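Local coordinates for minor structural protein 5 (Lactococcus phage Tuc2009, PDB 5E7T), which is a minor structural protein of the virion, probably a baseplate accessory whose galactose-binding-like domain may help recognise saccharides on the host cell surface, at residues L7-A12 and K205-Y210; G20-Y25 and A188-P193. All coordinates share one frame; numbering follows the deposited sequence.

Interaction 1. Residues L7-A12 and K205-Y210; sequences LHTAYA and KFVGTY
His8 to Ala12 runs antiparallel to Phe206 to Tyr210, the axes of the two short strands 4.5 Å apart and their directions differing by 155°. Three hydrogen-bonded pairs, His8 with Tyr210, Ala10 with Gly208 and Ala12 with Phe206, each exchange two N-H...O bonds. In the rung at the His8 end, His8 N donates to Tyr210 O over 2.8 Å. At the Ala12 end the ladder closes in a classic beta bulge, where Lys205 and Phe206 both face Ala12: Phe206 N bonds Ala12 O at 2.9 Å, and Lys205 N reaches the same oxygen only weakly. The strand 206-210 pairs on its other edge with strand 225-228, so the strand 8-12 adds an N-terminal edge strand to a sheet of the C-terminal domain. A second antiparallel sheet there, 238-243, 231-235, 258-265 and 278-281, has an order consistent with C'-C-F-G of a fibronectin type III-like sandwich.

On one face, the His8 and Tyr210 side chains meet at a slant, their ring planes 34° apart and their centroids separated by 4.5 Å. His8 CB makes a CH-pi contact over the phenol, 3.9 Å from the ring centroid, while Tyr210 OH lies above one face of the imidazole, displaced toward its rim. Tyr210 CG lies between the backbone N and the carbonyl carbon (chi1 87°), and the hydroxyl of the ring is hydrogen-bonded to Ser218 N. Gly208 presents no side chain beside Ala10, whose methyl packs on Tyr224 and Trp226. On the other face, Val207 CG2 touches both Thr9 CG2, at 3.6 Å, and Tyr11 CE2, at 3.7 Å; the valine and tyrosine side chains lie side by side. Beyond them, Tyr11 rests on Phe248, and Thr9 CG2 also reaches the methyl of Thr209.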
loop_
_atom_site.group_PDB
_atom_site.type_symbol
_atom_site.label_atom_id
_atom_site.label_comp_id
_atom_site.label_asym_id
_atom_site.label_seq_id
_atom_site.Cartn_x
_atom_site.Cartn_y
_atom_site.Cartn_z
ATOM N N LEU B 7 -67.863 23.639 2.677
ATOM C CA LEU B 7 -67.383 22.385 3.256
ATOM C C LEU B 7 -66.547 22.706 4.480
ATOM O O LEU B 7 -65.558 23.440 4.371
ATOM C CB LEU B 7 -66.577 21.545 2.260
ATOM C CG LEU B 7 -65.744 20.415 2.892
ATOM C CD1 LEU B 7 -66.514 19.108 2.946
ATOM C CD2 LEU B 7 -64.395 20.266 2.200
ATOM N N HIS B 8 -66.949 22.159 5.642
ATOM C CA HIS B 8 -66.256 22.374 6.905
ATOM C C HIS B 8 -65.483 21.149 7.316
ATOM O O HIS B 8 -66.064 20.072 7.451
ATOM C CB HIS B 8 -67.215 22.836 8.003
ATOM C CG HIS B 8 -67.921 24.107 7.659
ATOM N ND1 HIS B 8 -69.256 24.111 7.303
ATOM C CD2 HIS B 8 -67.434 25.362 7.543
ATOM C CE1 HIS B 8 -69.546 25.368 7.016
ATOM N NE2 HIS B 8 -68.483 26.159 7.161
ATOM N N THR B 9 -64.155 21.317 7.488
ATOM C CA THR B 9 -63.223 20.257 7.857
ATOM C C THR B 9 -62.589 20.507 9.230
ATOM O O THR B 9 -62.232 21.643 9.549
ATOM C CB THR B 9 -62.208 20.045 6.745
ATOM O OG1 THR B 9 -62.818 20.311 5.473
ATOM C CG2 THR B 9 -61.639 18.648 6.753
ATOM N N ALA B 10 -62.511 19.443 10.056
ATOM C CA ALA B 10 -61.954 19.452 11.414
ATOM C C ALA B 10 -61.236 18.138 11.711
ATOM O O ALA B 10 -61.558 17.117 11.118
ATOM C CB ALA B 10 -63.041 19.708 12.445
ATOM N N TYR B 11 -60.249 18.168 12.615
ATOM C CA TYR B 11 -59.404 17.019 12.936
ATOM C C TYR B 11 -59.466 16.636 14.422
ATOM O O TYR B 11 -59.757 17.488 15.265
ATOM C CB TYR B 11 -57.960 17.306 12.464
ATOM C CG TYR B 11 -57.868 17.576 10.973
ATOM C CD1 TYR B 11 -58.092 18.849 10.457
ATOM C CD2 TYR B 11 -57.599 16.547 10.072
ATOM C CE1 TYR B 11 -58.089 19.087 9.082
ATOM C CE2 TYR B 11 -57.570 16.778 8.694
ATOM C CZ TYR B 11 -57.829 18.049 8.204
ATOM O OH TYR B 11 -57.809 18.295 6.852
ATOM N N ALA B 12 -59.225 15.341 14.736
ATOM C CA ALA B 12 -59.252 14.782 16.097
ATOM C C ALA B 12 -58.390 13.533 16.219
ATOM O O ALA B 12 -57.890 13.028 15.212
ATOM C CB ALA B 12 -60.680 14.453 16.497
ATOM N N LYS B 205 -55.369 11.697 13.716
ATOM C CA LYS B 205 -55.761 10.381 13.192
ATOM C C LYS B 205 -57.123 10.348 12.501
ATOM O O LYS B 205 -57.332 9.508 11.610
ATOM C CB LYS B 205 -55.713 9.313 14.303
ATOM C CG LYS B 205 -54.324 8.721 14.493
ATOM C CD LYS B 205 -54.098 8.145 15.890
ATOM C CE LYS B 205 -52.620 8.034 16.228
ATOM N NZ LYS B 205 -52.064 9.320 16.727
ATOM N N PHE B 206 -58.048 11.248 12.919
ATOM C CA PHE B 206 -59.428 11.334 12.416
ATOM C C PHE B 206 -59.781 12.683 11.783
ATOM O O PHE B 206 -59.325 13.724 12.250
ATOM C CB PHE B 206 -60.440 10.966 13.524
ATOM C CG PHE B 206 -60.178 9.620 14.163
ATOM C CD1 PHE B 206 -59.264 9.490 15.206
ATOM C CD2 PHE B 206 -60.810 8.475 13.695
ATOM C CE1 PHE B 206 -58.978 8.236 15.758
ATOM C CE2 PHE B 206 -60.527 7.221 14.250
ATOM C CZ PHE B 206 -59.612 7.110 15.276
ATOM N N VAL B 207 -60.603 12.650 10.721
ATOM C CA VAL B 207 -61.109 13.831 10.020
ATOM C C VAL B 207 -62.645 13.913 10.143
ATOM O O VAL B 207 -63.346 12.905 10.037
ATOM C CB VAL B 207 -60.593 13.938 8.564
ATOM C CG1 VAL B 207 -61.141 12.833 7.677
ATOM C CG2 VAL B 207 -60.878 15.306 7.968
ATOM N N GLY B 208 -63.136 15.112 10.397
ATOM C CA GLY B 208 -64.552 15.400 10.539
ATOM C C GLY B 208 -65.023 16.375 9.490
ATOM O O GLY B 208 -64.354 17.379 9.236
ATOM N N THR B 209 -66.167 16.072 8.856
ATOM C CA THR B 209 -66.750 16.917 7.819
ATOM C C THR B 209 -68.245 17.077 7.924
ATOM O O THR B 209 -68.954 16.177 8.375
ATOM C CB THR B 209 -66.365 16.462 6.412
ATOM O OG1 THR B 209 -66.268 15.041 6.381
ATOM C CG2 THR B 209 -65.083 17.098 5.927
ATOM N N TYR B 210 -68.704 18.262 7.510
ATOM C CA TYR B 210 -70.091 18.700 7.396
ATOM C C TYR B 210 -70.147 19.815 6.340
ATOM O O TYR B 210 -69.115 20.436 6.054
ATOM C CB TYR B 210 -70.740 19.037 8.756
ATOM C CG TYR B 210 -70.553 20.444 9.266
ATOM C CD1 TYR B 210 -71.424 21.461 8.898
ATOM C CD2 TYR B 210 -69.584 20.734 10.217
ATOM C CE1 TYR B 210 -71.292 22.749 9.409
ATOM C CE2 TYR B 210 -69.435 22.022 10.729
ATOM C CZ TYR B 210 -70.290 23.030 10.319
ATOM O OH TYR B 210 -70.159 24.309 10.811
#

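Interaction 2. Residues G20-Y25 and A188-P193; sequences GFTTVY and ATPYMP
Thr22 and Pro190 meet tip to tip, and Val24 crosses Thr189 at about a right angle; both contacts join irregular loops, with neither segment forming helix or strand. The packing is mainly apolar. The pyrrolidine ring of Pro190 is touched by both branches of Thr22: CG2 sits 3.5 Å from Pro190 CG and 3.6 Å from Pro190 CD, and OG1 lies 3.4 Å from Pro190 CG. The contact thus falls on the CG-CD edge of the ring. A second, smaller patch is made by methyls, Val24 CG2 standing 3.8 Å from Thr189 CG2. In Val24 that methyl is anti to the backbone N, whereas Thr189 CG2 is anti to its own carbonyl carbon, with OG1 in the position between N and C (chi1 72°).

Backbone oxygens of the 20-25 loop flank these groups. Val24 O approaches Pro190 CD at 3.9 Å, and Tyr25 O lies 4.0 Å from Thr189 CG2, so the threonine methyl is met by both a valine methyl and a carbonyl oxygen.

The polar bonds lie around this patch. Thr22 OG1 makes a weak bond to Gly20 O, back into its own loop. Thr189 OG1 is hydrogen-bonded to Glu183 OE1 and, just beyond Tyr25, to Asn27 N, tying the linker to the N-terminal loop; the carbonyl of Pro190 accepts from Lys181 NZ. The CA-CB bond of Tyr25 is directed away from 188-193, and its ring meets that of Trp203 with the planes nearly parallel.

With just 177 Å² buried, the arrangement is a loop-to-loop contact in the connecting region between two beta-rich lobes: the N-terminal loop here meets the linker that leaves strand 171-184 of the galactose-binding-like domain for the C-terminal domain.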
loop_
_atom_site.group_PDB
_atom_site.type_symbol
_atom_site.label_atom_id
_atom_site.label_comp_id
_atom_site.label_asym_id
_atom_site.label_seq_id
_atom_site.Cartn_x
_atom_site.Cartn_y
_atom_site.Cartn_z
ATOM N N GLY B 20 -58.656 15.809 21.386
ATOM C CA GLY B 20 -57.759 16.691 20.651
ATOM C C GLY B 20 -58.317 17.417 19.444
ATOM O O GLY B 20 -57.552 17.753 18.531
ATOM N N PHE B 21 -59.636 17.720 19.464
ATOM C CA PHE B 21 -60.374 18.436 18.420
ATOM C C PHE B 21 -59.744 19.773 17.964
ATOM O O PHE B 21 -59.323 20.574 18.801
ATOM C CB PHE B 21 -61.821 18.681 18.895
ATOM C CG PHE B 21 -62.713 19.439 17.933
ATOM C CD1 PHE B 21 -63.352 18.785 16.888
ATOM C CD2 PHE B 21 -62.938 20.799 18.092
ATOM C CE1 PHE B 21 -64.141 19.495 15.978
ATOM C CE2 PHE B 21 -63.751 21.498 17.199
ATOM C CZ PHE B 21 -64.344 20.843 16.149
ATOM N N THR B 22 -59.718 20.017 16.634
ATOM C CA THR B 22 -59.291 21.287 16.033
ATOM C C THR B 22 -59.997 21.543 14.750
ATOM O O THR B 22 -60.222 20.615 13.973
ATOM C CB THR B 22 -57.818 21.418 15.722
ATOM O OG1 THR B 22 -57.086 20.312 16.213
ATOM C CG2 THR B 22 -57.260 22.728 16.219
ATOM N N THR B 23 -60.300 22.819 14.501
ATOM C CA THR B 23 -60.911 23.282 13.267
ATOM C C THR B 23 -59.779 23.640 12.313
ATOM O O THR B 23 -60.030 23.866 11.127
ATOM C CB THR B 23 -61.823 24.471 13.556
ATOM O OG1 THR B 23 -61.143 25.375 14.430
ATOM C CG2 THR B 23 -63.159 24.049 14.162
ATOM N N VAL B 24 -58.525 23.649 12.832
ATOM C CA VAL B 24 -57.310 23.980 12.089
ATOM C C VAL B 24 -56.219 22.904 12.252
ATOM O O VAL B 24 -55.895 22.543 13.379
ATOM C CB VAL B 24 -56.811 25.401 12.437
ATOM C CG1 VAL B 24 -56.645 25.588 13.939
ATOM C CG2 VAL B 24 -55.514 25.726 11.715
ATOM N N TYR B 25 -55.668 22.386 11.121
ATOM C CA TYR B 25 -54.628 21.343 11.126
ATOM C C TYR B 25 -53.361 21.879 11.804
ATOM O O TYR B 25 -52.992 23.041 11.565
ATOM C CB TYR B 25 -54.310 20.843 9.699
ATOM C CG TYR B 25 -53.675 19.472 9.648
ATOM C CD1 TYR B 25 -54.410 18.331 9.945
ATOM C CD2 TYR B 25 -52.348 19.309 9.267
ATOM C CE1 TYR B 25 -53.837 17.064 9.891
ATOM C CE2 TYR B 25 -51.759 18.039 9.215
ATOM C CZ TYR B 25 -52.514 16.919 9.522
ATOM O OH TYR B 25 -51.986 15.651 9.481
ATOM N N ALA B 188 -52.362 29.878 16.868
ATOM C CA ALA B 188 -51.731 28.958 17.815
ATOM C C ALA B 188 -52.473 27.659 17.606
ATOM O O ALA B 188 -53.585 27.477 18.133
ATOM C CB ALA B 188 -51.913 29.453 19.249
ATOM N N THR B 189 -51.909 26.802 16.726
ATOM C CA THR B 189 -52.482 25.507 16.365
ATOM C C THR B 189 -52.032 24.491 17.413
ATOM O O THR B 189 -51.148 24.831 18.233
ATOM C CB THR B 189 -52.098 25.120 14.923
ATOM O OG1 THR B 189 -50.717 24.770 14.865
ATOM C CG2 THR B 189 -52.446 26.198 13.893
ATOM N N PRO B 190 -52.607 23.249 17.436
ATOM C CA PRO B 190 -52.227 22.294 18.485
ATOM C C PRO B 190 -50.744 22.020 18.592
ATOM O O PRO B 190 -50.005 22.098 17.609
ATOM C CB PRO B 190 -53.031 21.051 18.130
ATOM C CG PRO B 190 -54.241 21.580 17.474
ATOM C CD PRO B 190 -53.706 22.691 16.616
ATOM N N TYR B 191 -50.304 21.759 19.821
ATOM C CA TYR B 191 -48.913 21.468 20.114
ATOM C C TYR B 191 -48.399 20.409 19.161
ATOM O O TYR B 191 -49.064 19.410 18.917
ATOM C CB TYR B 191 -48.716 21.003 21.570
ATOM C CG TYR B 191 -47.317 20.492 21.827
ATOM C CD1 TYR B 191 -46.255 21.376 22.021
ATOM C CD2 TYR B 191 -47.021 19.139 21.722
ATOM C CE1 TYR B 191 -44.947 20.915 22.177
ATOM C CE2 TYR B 191 -45.720 18.668 21.889
ATOM C CZ TYR B 191 -44.686 19.560 22.110
ATOM O OH TYR B 191 -43.423 19.077 22.297
ATOM N N MET B 192 -47.219 20.641 18.619
ATOM C CA MET B 192 -46.534 19.688 17.771
ATOM C C MET B 192 -45.073 19.782 18.100
ATOM O O MET B 192 -44.601 20.878 18.411
ATOM C CB MET B 192 -46.731 20.008 16.283
ATOM C CG MET B 192 -48.099 19.669 15.765
ATOM S SD MET B 192 -48.458 17.911 15.805
ATOM C CE MET B 192 -47.343 17.338 14.598
ATOM N N PRO B 193 -44.311 18.668 18.004
ATOM C CA PRO B 193 -42.857 18.781 18.204
ATOM C C PRO B 193 -42.223 19.427 16.960
ATOM O O PRO B 193 -42.947 19.844 16.048
ATOM C CB PRO B 193 -42.430 17.338 18.402
ATOM C CG PRO B 193 -43.433 16.548 17.625
ATOM C CD PRO B 193 -44.713 17.287 17.660
#

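Overall arrangement
The centres of interactions 1 and 2 lie 12 Å apart and the two contacts touch. In sequence the four segments come as 7-12, 20-25, 188-193 and 205-210, so interaction 2 is enclosed by interaction 1. The join runs through the two N-terminal segments: Tyr11 N is 2.8 Å from Thr22 O, a probable hydrogen bond, and the rings of Tyr11 and Tyr25 meet edge-to-face. Interaction 1 belongs to the C-terminal lobe, interaction 2 to the connections between the lobes. The N-terminal chain thus takes part in one lobe and then contacts the linker between both lobes.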